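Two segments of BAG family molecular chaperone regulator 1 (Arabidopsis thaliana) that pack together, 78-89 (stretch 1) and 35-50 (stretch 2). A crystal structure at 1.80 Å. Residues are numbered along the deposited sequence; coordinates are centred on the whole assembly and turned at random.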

ATOM      1  N   TYR A  78      -4.839  -0.209  -1.956  1.00 11.16           N
ATOM      2  CA  TYR A  78      -4.154   1.056  -2.215  1.00 12.79           C
ATOM      3  C   TYR A  78      -3.655   1.140  -3.652  1.00 14.41           C
ATOM      4  O   TYR A  78      -3.743   2.192  -4.280  1.00 12.38           O
ATOM      5  CB  TYR A  78      -2.977   1.254  -1.261  1.00 10.73           C
ATOM      6  CG  TYR A  78      -3.369   1.579   0.164  1.00 12.92           C
ATOM      7  CD1 TYR A  78      -4.368   2.515   0.448  1.00 14.95           C
ATOM      8  CD2 TYR A  78      -2.690   1.004   1.228  1.00 14.28           C
ATOM      9  CE1 TYR A  78      -4.679   2.856   1.776  1.00 17.31           C
ATOM     10  CE2 TYR A  78      -2.989   1.335   2.543  1.00 18.72           C
ATOM     11  CZ  TYR A  78      -3.975   2.263   2.811  1.00 18.04           C
ATOM     12  OH  TYR A  78      -4.240   2.577   4.125  1.00 20.70           O
ATOM     13  N   VAL A  79      -3.124   0.042  -4.181  1.00 12.32           N
ATOM     14  CA  VAL A  79      -2.650   0.069  -5.562  1.00 12.28           C
ATOM     15  C   VAL A  79      -3.847   0.306  -6.485  1.00 13.41           C
ATOM     16  O   VAL A  79      -3.753   1.032  -7.474  1.00 14.34           O
ATOM     17  CB  VAL A  79      -1.923  -1.249  -5.939  1.00 12.89           C
ATOM     18  CG1 VAL A  79      -1.570  -1.249  -7.430  1.00 16.72           C
ATOM     19  CG2 VAL A  79      -0.648  -1.377  -5.121  1.00 14.94           C
ATOM     20  N   GLU A  80      -4.979  -0.296  -6.140  1.00 25.49           N
ATOM     21  CA  GLU A  80      -6.206  -0.143  -6.915  1.00 25.72           C
ATOM     22  C   GLU A  80      -6.619   1.329  -6.923  1.00 27.80           C
ATOM     23  O   GLU A  80      -7.005   1.878  -7.952  1.00 29.02           O
ATOM     24  CB  GLU A  80      -7.312  -0.994  -6.288  1.00 29.87           C
ATOM     25  CG  GLU A  80      -8.663  -0.915  -6.977  1.00 29.51           C
ATOM     26  CD  GLU A  80      -9.689  -1.812  -6.304  1.00 29.66           C
ATOM     27  OE1 GLU A  80     -10.712  -2.128  -6.937  1.00 29.44           O
ATOM     28  OE2 GLU A  80      -9.468  -2.202  -5.134  1.00 30.05           O
ATOM     29  N   THR A  81      -6.538   1.959  -5.758  1.00 16.45           N
ATOM     30  CA  THR A  81      -6.880   3.371  -5.622  1.00 13.55           C
ATOM     31  C   THR A  81      -5.916   4.231  -6.439  1.00 15.98           C
ATOM     32  O   THR A  81      -6.335   5.163  -7.131  1.00 17.21           O
ATOM     33  CB  THR A  81      -6.826   3.790  -4.140  1.00 15.45           C
ATOM     34  OG1 THR A  81      -7.840   3.081  -3.416  1.00 14.14           O
ATOM     35  CG2 THR A  81      -7.049   5.291  -3.981  1.00 18.93           C
ATOM     36  N   LEU A  82      -4.626   3.916  -6.367  1.00 13.55           N
ATOM     37  CA  LEU A  82      -3.621   4.678  -7.102  1.00 13.47           C
ATOM     38  C   LEU A  82      -3.743   4.510  -8.616  1.00 20.58           C
ATOM     39  O   LEU A  82      -3.506   5.457  -9.371  1.00 17.99           O
ATOM     40  CB  LEU A  82      -2.215   4.279  -6.661  1.00 15.48           C
ATOM     41  CG  LEU A  82      -1.750   4.687  -5.259  1.00 15.99           C
ATOM     42  CD1 LEU A  82      -0.359   4.121  -5.007  1.00 20.69           C
ATOM     43  CD2 LEU A  82      -1.726   6.202  -5.139  1.00 22.96           C
ATOM     44  N   ASP A  83      -4.087   3.306  -9.064  1.00 18.94           N
ATOM     45  CA  ASP A  83      -4.244   3.076 -10.494  1.00 24.52           C
ATOM     46  C   ASP A  83      -5.406   3.906 -11.020  1.00 25.86           C
ATOM     47  O   ASP A  83      -5.353   4.432 -12.133  1.00 26.50           O
ATOM     48  CB  ASP A  83      -4.499   1.597 -10.795  1.00 25.17           C
ATOM     49  CG  ASP A  83      -3.249   0.752 -10.670  1.00 25.26           C
ATOM     50  OD1 ASP A  83      -2.147   1.289 -10.907  1.00 27.73           O
ATOM     51  OD2 ASP A  83      -3.365  -0.449 -10.353  1.00 33.52           O
ATOM     52  N   ALA A  84      -6.456   4.021 -10.213  1.00 22.90           N
ATOM     53  CA  ALA A  84      -7.628   4.800 -10.598  1.00 28.13           C
ATOM     54  C   ALA A  84      -7.280   6.284 -10.686  1.00 33.48           C
ATOM     55  O   ALA A  84      -7.798   6.999 -11.544  1.00 37.32           O
ATOM     56  CB  ALA A  84      -8.757   4.579  -9.598  1.00 26.55           C
ATOM     57  N   LEU A  85      -6.403   6.746  -9.797  1.00 30.50           N
ATOM     58  CA  LEU A  85      -5.989   8.146  -9.797  1.00 29.41           C
ATOM     59  C   LEU A  85      -5.140   8.446 -11.016  1.00 36.19           C
ATOM     60  O   LEU A  85      -5.295   9.487 -11.648  1.00 39.97           O
ATOM     61  CB  LEU A  85      -5.184   8.485  -8.533  1.00 30.60           C
ATOM     62  CG  LEU A  85      -5.971   8.788  -7.256  1.00 27.71           C
ATOM     63  CD1 LEU A  85      -5.003   9.062  -6.109  1.00 26.41           C
ATOM     64  CD2 LEU A  85      -6.873   9.989  -7.483  1.00 28.19           C
ATOM     65  N   LYS A  86      -4.236   7.528 -11.342  1.00 32.69           N
ATOM     66  CA  LYS A  86      -3.355   7.707 -12.485  1.00 33.35           C
ATOM     67  C   LYS A  86      -4.153   7.927 -13.758  1.00 36.62           C
ATOM     68  O   LYS A  86      -3.786   8.745 -14.600  1.00 40.98           O
ATOM     69  CB  LYS A  86      -2.433   6.494 -12.635  1.00 30.29           C
ATOM     70  CG  LYS A  86      -1.330   6.684 -13.662  1.00 37.88           C
ATOM     71  CD  LYS A  86      -0.343   5.526 -13.660  1.00 35.75           C
ATOM     72  CE  LYS A  86       0.758   5.754 -14.689  1.00 42.98           C
ATOM     73  NZ  LYS A  86       1.755   4.645 -14.715  1.00 49.06           N
ATOM     74  N   VAL A  87      -5.250   7.193 -13.897  1.00 41.68           N
ATOM     75  CA  VAL A  87      -6.098   7.334 -15.073  1.00 46.19           C
ATOM     76  C   VAL A  87      -6.513   8.794 -15.144  1.00 50.61           C
ATOM     77  O   VAL A  87      -6.392   9.447 -16.183  1.00 54.58           O
ATOM     78  CB  VAL A  87      -7.375   6.465 -14.946  1.00 44.91           C
ATOM     79  CG1 VAL A  87      -8.279   6.667 -16.152  1.00 48.21           C
ATOM     80  CG2 VAL A  87      -7.003   5.007 -14.805  1.00 43.21           C
ATOM     81  N   LYS A  88      -6.972   9.295 -14.003  1.00 65.98           N
ATOM     82  CA  LYS A  88      -7.457  10.669 -13.865  1.00 71.38           C
ATOM     83  C   LYS A  88      -6.420  11.767 -13.757  1.00 71.25           C
ATOM     84  O   LYS A  88      -6.663  12.875 -14.200  1.00 78.98           O
ATOM     85  CB  LYS A  88      -8.365  10.803 -12.669  1.00 43.15           C
ATOM     86  CG  LYS A  88      -7.867  11.902 -11.718  1.00 43.43           C
ATOM     87  CD  LYS A  88      -7.983  11.457 -10.313  1.00 43.54           C
ATOM     88  CE  LYS A  88      -9.433  11.278 -10.019  1.00 43.67           C
ATOM     89  NZ  LYS A  88      -9.716  10.462  -8.828  1.00 43.78           N
ATOM     90  N   ASN A  89      -5.271  11.490 -13.164  1.00110.92           N
ATOM     91  CA  ASN A  89      -4.321  12.587 -13.069  1.00111.57           C
ATOM     92  C   ASN A  89      -4.140  13.018 -14.502  1.00112.21           C
ATOM     93  O   ASN A  89      -4.377  12.159 -15.372  1.00112.40           O
ATOM     94  CB  ASN A  89      -2.970  12.130 -12.459  1.00 43.12           C
TER
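Stretch 2, residues 35-50: KIAEKDLVTVIELLMN

Stretch 2 (Lys 35 to Asn 50) lies along stretch 1 (Tyr 78 to Asn 89) as a nearly antiparallel helix of the same chain. Lys 35, Ile 36 and Ala 37 are extended, with Ala 37 at the N-cap position; the helix runs from Glu 38 through Asn 50 and continues beyond it. Its backbone bonds start with Asp 40 N to Ala 37 O (2.9 Å) and settle into the regular i to i-4 pattern, as in Ile 45 N to Leu 41 O (3.0 Å). The axis of this helix passes 9.9 Å from that of helix 78-88, the N-to-C directions 161° apart (signed crossing angle -161°). The start of stretch 2 therefore faces the end of stretch 1: CA of Ile 36 is 6.1 Å from CA of Asn 89, CA of Leu 41 is 6.8 Å from CA of Leu 82, and CA of Ile 45 is 5.9 Å from CA of Val 79.

Apolar packing centres on Leu 82, the knob of the contact, whose side chain is seated among Leu 41, Val 44, Ile 45 and Leu 48. Leu 82 CD1 lies 3.4 Å from Ile 45 CG1, 3.5 Å from Leu 48 CD1 and 3.6 Å from Val 44 CG1, while Leu 82 CD2 meets Leu 41 CD2 at 4.1 Å. These four partners recur at spacings of three and four residues, which bring them to one side of the helix. Nearer the start of stretch 1, Val 79 CG2 packs on Leu 48 CB (3.9 Å) and Met 49 SD (4.2 Å), and Val 79 CG1 approaches Ile 45 CG2 (4.3 Å). Tyr 78 CB touches Leu 48 CD1 (3.9 Å), but the end of the tyrosine leads away. Toward the other end, Leu 85 CD1 reaches Ile 36 CD1 at 4.3 Å, so the apolar contact extends into the segment before the helix.

Polar residues flank this packing, and no hydrogen bond joins the stretches among the modelled atoms. Lys 86 has an extended side chain, all four chi angles t; Lys 86 CA is 3.5 Å from Leu 41 CD1, Lys 86 CG 3.4 Å from Glu 38 OE1 and Lys 86 NZ 3.9 Å from Val 42 CG2. Asp 83 OD1 comes within 3.5 Å of Ile 45 CD1. Asn 89 is poorly ordered and its side chain is modelled only to CB; Asn 89 CB lies 3.1 Å from Glu 38 OE2. Together the stretches bury 701 Å², both sides summed.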

ATOM      1  N   LYS A  35      -2.974  18.828  -9.134  1.00 29.23           N
ATOM      2  CA  LYS A  35      -2.467  17.775 -10.001  1.00 35.42           C
ATOM      3  C   LYS A  35      -1.349  16.988  -9.336  1.00 33.00           C
ATOM      4  O   LYS A  35      -0.514  17.547  -8.628  1.00 31.70           O
ATOM      5  CB  LYS A  35      -1.974  18.373 -11.315  1.00 33.84           C
ATOM      6  N   ILE A  36      -1.346  15.679  -9.561  1.00 32.25           N
ATOM      7  CA  ILE A  36      -0.319  14.811  -9.004  1.00 31.43           C
ATOM      8  C   ILE A  36       0.659  14.446 -10.114  1.00 33.83           C
ATOM      9  O   ILE A  36       0.246  14.039 -11.198  1.00 37.36           O
ATOM     10  CB  ILE A  36      -0.914  13.500  -8.461  1.00 29.68           C
ATOM     11  CG1 ILE A  36      -1.940  13.797  -7.371  1.00 28.26           C
ATOM     12  CG2 ILE A  36       0.196  12.617  -7.915  1.00 28.17           C
ATOM     13  CD1 ILE A  36      -2.645  12.567  -6.866  1.00 27.73           C
ATOM     14  N   ALA A  37       1.950  14.596  -9.842  1.00 38.64           N
ATOM     15  CA  ALA A  37       2.972  14.253 -10.822  1.00 43.76           C
ATOM     16  C   ALA A  37       2.917  12.746 -11.043  1.00 40.95           C
ATOM     17  O   ALA A  37       2.879  11.975 -10.083  1.00 40.30           O
ATOM     18  CB  ALA A  37       4.351  14.658 -10.308  1.00 42.97           C
ATOM     19  N   GLU A  38       2.896  12.328 -12.303  1.00 59.15           N
ATOM     20  CA  GLU A  38       2.847  10.908 -12.621  1.00 55.59           C
ATOM     21  C   GLU A  38       4.005  10.188 -11.942  1.00 50.47           C
ATOM     22  O   GLU A  38       3.863   9.057 -11.487  1.00 50.65           O
ATOM     23  CB  GLU A  38       2.922  10.704 -14.135  1.00 57.26           C
ATOM     24  CG  GLU A  38       1.715  11.241 -14.888  1.00 61.42           C
ATOM     25  CD  GLU A  38       0.452  10.442 -14.617  1.00 63.98           C
ATOM     26  OE1 GLU A  38       0.405   9.256 -15.006  1.00 66.22           O
ATOM     27  OE2 GLU A  38      -0.492  10.997 -14.014  1.00 63.44           O
ATOM     28  N   LYS A  39       5.146  10.864 -11.871  1.00 52.38           N
ATOM     29  CA  LYS A  39       6.344  10.312 -11.249  1.00 51.38           C
ATOM     30  C   LYS A  39       6.106   9.924  -9.797  1.00 52.26           C
ATOM     31  O   LYS A  39       6.636   8.920  -9.319  1.00 49.08           O
ATOM     32  CB  LYS A  39       7.482  11.330 -11.331  1.00 53.36           C
ATOM     33  CG  LYS A  39       8.715  10.973 -10.514  1.00 58.24           C
ATOM     34  CD  LYS A  39       9.803  12.026 -10.686  1.00 61.66           C
ATOM     35  CE  LYS A  39       9.323  13.403 -10.245  1.00 63.32           C
ATOM     36  NZ  LYS A  39      10.321  14.468 -10.550  1.00 58.95           N
ATOM     37  N   ASP A  40       5.315  10.723  -9.092  1.00 33.98           N
ATOM     38  CA  ASP A  40       5.027  10.437  -7.695  1.00 33.48           C
ATOM     39  C   ASP A  40       4.070   9.256  -7.564  1.00 28.76           C
ATOM     40  O   ASP A  40       4.212   8.442  -6.650  1.00 24.40           O
ATOM     41  CB  ASP A  40       4.447  11.677  -7.012  1.00 34.13           C
ATOM     42  CG  ASP A  40       5.463  12.796  -6.890  1.00 43.87           C
ATOM     43  OD1 ASP A  40       6.487  12.595  -6.203  1.00 45.16           O
ATOM     44  OD2 ASP A  40       5.244  13.874  -7.484  1.00 45.35           O
ATOM     45  N   LEU A  41       3.103   9.159  -8.475  1.00 25.36           N
ATOM     46  CA  LEU A  41       2.148   8.051  -8.441  1.00 20.65           C
ATOM     47  C   LEU A  41       2.880   6.732  -8.659  1.00 22.07           C
ATOM     48  O   LEU A  41       2.607   5.742  -7.984  1.00 20.57           O
ATOM     49  CB  LEU A  41       1.069   8.214  -9.517  1.00 21.89           C
ATOM     50  CG  LEU A  41      -0.013   9.277  -9.311  1.00 23.94           C
ATOM     51  CD1 LEU A  41      -0.996   9.223 -10.471  1.00 23.58           C
ATOM     52  CD2 LEU A  41      -0.739   9.030  -7.999  1.00 24.87           C
ATOM     53  N   VAL A  42       3.815   6.724  -9.603  1.00 25.34           N
ATOM     54  CA  VAL A  42       4.585   5.518  -9.895  1.00 23.62           C
ATOM     55  C   VAL A  42       5.508   5.157  -8.736  1.00 23.82           C
ATOM     56  O   VAL A  42       5.691   3.982  -8.426  1.00 24.79           O
ATOM     57  CB  VAL A  42       5.437   5.689 -11.171  1.00 27.91           C
ATOM     58  CG1 VAL A  42       6.289   4.443 -11.400  1.00 28.03           C
ATOM     59  CG2 VAL A  42       4.534   5.929 -12.364  1.00 28.89           C
ATOM     60  N   THR A  43       6.093   6.166  -8.098  1.00 19.50           N
ATOM     61  CA  THR A  43       6.984   5.920  -6.975  1.00 21.58           C
ATOM     62  C   THR A  43       6.251   5.175  -5.863  1.00 21.82           C
ATOM     63  O   THR A  43       6.729   4.154  -5.370  1.00 18.91           O
ATOM     64  CB  THR A  43       7.544   7.239  -6.392  1.00 24.53           C
ATOM     65  OG1 THR A  43       8.451   7.830  -7.330  1.00 28.03           O
ATOM     66  CG2 THR A  43       8.273   6.976  -5.082  1.00 26.97           C
ATOM     67  N   VAL A  44       5.079   5.683  -5.488  1.00 15.17           N
ATOM     68  CA  VAL A  44       4.286   5.077  -4.418  1.00 15.20           C
ATOM     69  C   VAL A  44       3.737   3.697  -4.799  1.00 14.33           C
ATOM     70  O   VAL A  44       3.737   2.771  -3.981  1.00 13.08           O
ATOM     71  CB  VAL A  44       3.132   6.020  -4.012  1.00 11.56           C
ATOM     72  CG1 VAL A  44       2.282   5.393  -2.936  1.00 10.09           C
ATOM     73  CG2 VAL A  44       3.710   7.344  -3.501  1.00 17.81           C
ATOM     74  N   ILE A  45       3.259   3.556  -6.031  1.00 15.38           N
ATOM     75  CA  ILE A  45       2.737   2.263  -6.462  1.00 14.83           C
ATOM     76  C   ILE A  45       3.875   1.273  -6.355  1.00 18.56           C
ATOM     77  O   ILE A  45       3.702   0.169  -5.854  1.00 16.01           O
ATOM     78  CB  ILE A  45       2.242   2.293  -7.917  1.00 15.86           C
ATOM     79  CG1 ILE A  45       0.933   3.081  -7.986  1.00 13.47           C
ATOM     80  CG2 ILE A  45       2.032   0.860  -8.443  1.00 17.63           C
ATOM     81  CD1 ILE A  45       0.347   3.161  -9.376  1.00 20.43           C
ATOM     82  N   GLU A  46       5.050   1.675  -6.807  1.00 20.61           N
ATOM     83  CA  GLU A  46       6.156   0.749  -6.729  1.00 20.35           C
ATOM     84  C   GLU A  46       6.648   0.443  -5.324  1.00 21.13           C
ATOM     85  O   GLU A  46       7.095  -0.667  -5.063  1.00 22.25           O
ATOM     86  CB  GLU A  46       7.269   1.177  -7.718  1.00 24.59           C
ATOM     87  CG  GLU A  46       7.026   0.411  -9.052  1.00 30.31           C
ATOM     88  CD  GLU A  46       7.801   0.825 -10.277  1.00 37.31           C
ATOM     89  OE1 GLU A  46       7.241   0.620 -11.375  1.00 34.79           O
ATOM     90  OE2 GLU A  46       8.926   1.331 -10.174  1.00 40.14           O
ATOM     91  N   LEU A  47       6.532   1.389  -4.396  1.00 14.74           N
ATOM     92  CA  LEU A  47       6.920   1.105  -3.018  1.00 16.40           C
ATOM     93  C   LEU A  47       5.923   0.104  -2.439  1.00 16.83           C
ATOM     94  O   LEU A  47       6.300  -0.747  -1.630  1.00 16.54           O
ATOM     95  CB  LEU A  47       6.928   2.368  -2.136  1.00 15.68           C
ATOM     96  CG  LEU A  47       8.074   3.354  -2.359  1.00 18.18           C
ATOM     97  CD1 LEU A  47       7.913   4.550  -1.434  1.00 20.47           C
ATOM     98  CD2 LEU A  47       9.400   2.656  -2.114  1.00 19.67           C
ATOM     99  N   LEU A  48       4.658   0.208  -2.852  1.00 12.18           N
ATOM    100  CA  LEU A  48       3.625  -0.718  -2.381  1.00 12.99           C
ATOM    101  C   LEU A  48       3.861  -2.117  -2.940  1.00 13.09           C
ATOM    102  O   LEU A  48       3.643  -3.113  -2.249  1.00 14.38           O
ATOM    103  CB  LEU A  48       2.229  -0.226  -2.785  1.00 11.78           C
ATOM    104  CG  LEU A  48       1.705   0.991  -2.007  1.00 10.80           C
ATOM    105  CD1 LEU A  48       0.550   1.614  -2.768  1.00 11.38           C
ATOM    106  CD2 LEU A  48       1.255   0.570  -0.606  1.00  9.43           C
ATOM    107  N   MET A  49       4.303  -2.199  -4.192  1.00 13.56           N
ATOM    108  CA  MET A  49       4.563  -3.503  -4.791  1.00 14.31           C
ATOM    109  C   MET A  49       5.711  -4.197  -4.075  1.00 20.14           C
ATOM    110  O   MET A  49       5.730  -5.432  -3.974  1.00 20.49           O
ATOM    111  CB  MET A  49       4.872  -3.364  -6.281  1.00 18.55           C
ATOM    112  CG  MET A  49       3.710  -2.839  -7.098  1.00 17.43           C
ATOM    113  SD  MET A  49       2.225  -3.857  -6.921  1.00 21.33           S
ATOM    114  CE  MET A  49       2.743  -5.327  -7.836  1.00 15.99           C
ATOM    115  N   ASN A  50       6.667  -3.410  -3.579  1.00 19.53           N
ATOM    116  CA  ASN A  50       7.805  -3.964  -2.854  1.00 23.99           C
ATOM    117  C   ASN A  50       7.336  -4.565  -1.537  1.00 25.01           C
ATOM    118  O   ASN A  50       7.876  -5.573  -1.075  1.00 24.75           O
ATOM    119  CB  ASN A  50       8.869  -2.893  -2.585  1.00 23.67           C
ATOM    120  CG  ASN A  50       9.808  -2.697  -3.762  1.00 28.53           C
ATOM    121  OD1 ASN A  50       9.911  -3.560  -4.640  1.00 32.04           O
ATOM    122  ND2 ASN A  50      10.514  -1.565  -3.780  1.00 25.07           N
TER